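Local coordinates for protein thioredoxin reductase (PDB 6GNA) that probably reduces thioredoxin with electrons from ferredoxin, passed through a bound FAD, without using a pyridine nucleotide, at residues 57-60 and 61-65. Sequence-based numbering, arbitrary orientation.
Sequences YGIR and GAELQ
Glu-63 folds back from the first turn of helix 61-74 onto Arg-60, at the end of the loop that follows helix 42-46. As the N3 residue it accepts the backbone N-H of the N-cap residue Arg-60, which is one half of a capping box. The bond to its OE1, 3.0 Å long, is nearly straight (170° at the hydrogen) and comes in on the anti side of the carboxylate, tilted out of its plane. CG lies anti to the carbonyl carbon and the chain then runs extended, which carries the carboxylate back beyond the helix start. Leu-64 N donates to Arg-60 O at 2.9 Å, an i to i+4 bond.

Water bridges extend the cap. One water donates to both Glu-63 OE1 and Gly-58 O, so OE1 receives two hydrogen bonds; a second, lying in the guanidinium plane at its edge, links Arg-60 NH2 to Glu-63 OE2. These opposite charges are near each other but beyond salt-bridge distance, NH2 4.2 Å from OE2, with the two planar groups turned 57° apart.

On the buried side, Ile-59 CG1 passes Glu-63 CB at 3.5 Å. Ile-59 and Leu-64 both touch Ile-50, and Leu-64, whose side chain is about 7 Å from the bound FAD at the nearest atoms, packs on Phe-56 as well. The CG1 branch of Ile-59 points away from its own backbone N (chi1 -165°) toward the first turn, bringing CD1 to 3.9 Å from Leu-64 CB.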
ATOM      1  N   TYR A  57      -5.284  13.845  10.172  1.00 25.98           N
ATOM      2  CA  TYR A  57      -6.185  14.789   9.520  1.00 25.28           C
ATOM      3  C   TYR A  57      -5.745  16.231   9.737  1.00 25.92           C
ATOM      4  O   TYR A  57      -5.452  16.650  10.864  1.00 28.08           O
ATOM      5  CB  TYR A  57      -7.600  14.600  10.058  1.00 28.42           C
ATOM      6  CG  TYR A  57      -8.579  15.594   9.492  1.00 26.32           C
ATOM      7  CD1 TYR A  57      -9.158  15.384   8.255  1.00 27.95           C
ATOM      8  CD2 TYR A  57      -8.915  16.751  10.187  1.00 31.34           C
ATOM      9  CE1 TYR A  57     -10.064  16.290   7.724  1.00 31.32           C
ATOM     10  CE2 TYR A  57      -9.810  17.665   9.664  1.00 37.41           C
ATOM     11  CZ  TYR A  57     -10.377  17.429   8.426  1.00 33.04           C
ATOM     12  OH  TYR A  57     -11.262  18.335   7.893  1.00 47.36           O
ATOM     13  N   GLY A  58      -5.716  16.997   8.643  1.00 26.33           N
ATOM     14  CA  GLY A  58      -5.447  18.422   8.712  1.00 28.17           C
ATOM     15  C   GLY A  58      -3.995  18.791   8.873  1.00 26.60           C
ATOM     16  O   GLY A  58      -3.685  19.975   9.078  1.00 29.06           O
ATOM     17  N   ILE A  59      -3.087  17.823   8.785  1.00 25.18           N
ATOM     18  CA  ILE A  59      -1.672  18.119   8.953  1.00 27.62           C
ATOM     19  C   ILE A  59      -1.141  18.854   7.730  1.00 26.30           C
ATOM     20  O   ILE A  59      -1.599  18.660   6.599  1.00 28.54           O
ATOM     21  CB  ILE A  59      -0.909  16.807   9.220  1.00 25.28           C
ATOM     22  CG1 ILE A  59       0.487  17.097   9.753  1.00 23.08           C
ATOM     23  CG2 ILE A  59      -0.831  15.932   7.962  1.00 23.12           C
ATOM     24  CD1 ILE A  59       1.117  15.882  10.377  1.00 24.89           C
ATOM     25  N   ARG A  60      -0.177  19.728   7.962  1.00 27.55           N
ATOM     26  CA  ARG A  60       0.521  20.398   6.879  1.00 27.94           C
ATOM     27  C   ARG A  60       1.695  19.538   6.421  1.00 24.00           C
ATOM     28  O   ARG A  60       2.267  18.782   7.207  1.00 26.16           O
ATOM     29  CB  ARG A  60       1.023  21.759   7.362  1.00 31.49           C
ATOM     30  CG  ARG A  60      -0.087  22.632   7.936  1.00 36.80           C
ATOM     31  CD  ARG A  60       0.405  23.623   8.982  1.00 58.15           C
ATOM     32  NE  ARG A  60       1.173  24.722   8.411  1.00 59.38           N
ATOM     33  CZ  ARG A  60       1.514  25.820   9.082  1.00 81.21           C
ATOM     34  NH1 ARG A  60       2.216  26.773   8.487  1.00 61.87           N
ATOM     35  NH2 ARG A  60       1.148  25.969  10.350  1.00 47.41           N
ATOM     36  N   GLY A  61       2.058  19.679   5.143  1.00 27.54           N
ATOM     37  CA  GLY A  61       3.119  18.859   4.577  1.00 27.46           C
ATOM     38  C   GLY A  61       4.410  18.908   5.373  1.00 25.62           C
ATOM     39  O   GLY A  61       5.028  17.878   5.647  1.00 26.03           O
ATOM     40  N   ALA A  62       4.863  20.114   5.719  1.00 28.20           N
ATOM     41  CA  ALA A  62       6.094  20.241   6.497  1.00 29.87           C
ATOM     42  C   ALA A  62       5.951  19.675   7.905  1.00 27.26           C
ATOM     43  O   ALA A  62       6.942  19.231   8.499  1.00 27.93           O
ATOM     44  CB  ALA A  62       6.531  21.703   6.559  1.00 29.64           C
ATOM     45  N   GLU A  63       4.737  19.675   8.454  1.00 26.98           N
ATOM     46  CA  GLU A  63       4.510  19.026   9.739  1.00 27.03           C
ATOM     47  C   GLU A  63       4.634  17.513   9.616  1.00 26.11           C
ATOM     48  O   GLU A  63       5.231  16.856  10.477  1.00 26.18           O
ATOM     49  CB  GLU A  63       3.124  19.401  10.258  1.00 28.77           C
ATOM     50  CG  GLU A  63       3.048  20.826  10.747  1.00 30.32           C
ATOM     51  CD  GLU A  63       1.648  21.228  11.165  1.00 37.65           C
ATOM     52  OE1 GLU A  63       0.674  20.634  10.655  1.00 36.58           O
ATOM     53  OE2 GLU A  63       1.508  22.141  12.010  1.00 38.95           O
ATOM     54  N   LEU A  64       4.065  16.941   8.556  1.00 24.86           N
ATOM     55  CA  LEU A  64       4.180  15.503   8.353  1.00 25.16           C
ATOM     56  C   LEU A  64       5.626  15.136   8.076  1.00 25.11           C
ATOM     57  O   LEU A  64       6.133  14.129   8.584  1.00 24.51           O
ATOM     58  CB  LEU A  64       3.272  15.087   7.202  1.00 24.67           C
ATOM     59  CG  LEU A  64       3.162  13.591   6.900  1.00 26.04           C
ATOM     60  CD1 LEU A  64       2.616  12.839   8.108  1.00 25.79           C
ATOM     61  CD2 LEU A  64       2.249  13.394   5.721  1.00 29.10           C
ATOM     62  N   GLN A  65       6.322  15.981   7.313  1.00 22.88           N
ATOM     63  CA  GLN A  65       7.746  15.772   7.095  1.00 26.26           C
ATOM     64  C   GLN A  65       8.487  15.672   8.424  1.00 24.87           C
ATOM     65  O   GLN A  65       9.370  14.824   8.587  1.00 23.08           O
ATOM     66  CB  GLN A  65       8.294  16.917   6.241  1.00 24.62           C
ATOM     67  CG  GLN A  65       9.790  16.815   5.875  1.00 29.64           C
ATOM     68  CD  GLN A  65      10.447  18.169   5.617  1.00 42.17           C
ATOM     69  OE1 GLN A  65       9.834  19.225   5.796  1.00 55.53           O
ATOM     70  NE2 GLN A  65      11.710  18.139   5.208  1.00 51.57           N
TER
HETATM   71  O   HOH W   1      -1.932  21.282  11.143  1.00 36.35           O
HETATM   72  O   HOH W   2      -0.264  24.201  12.522  1.00 30.00           O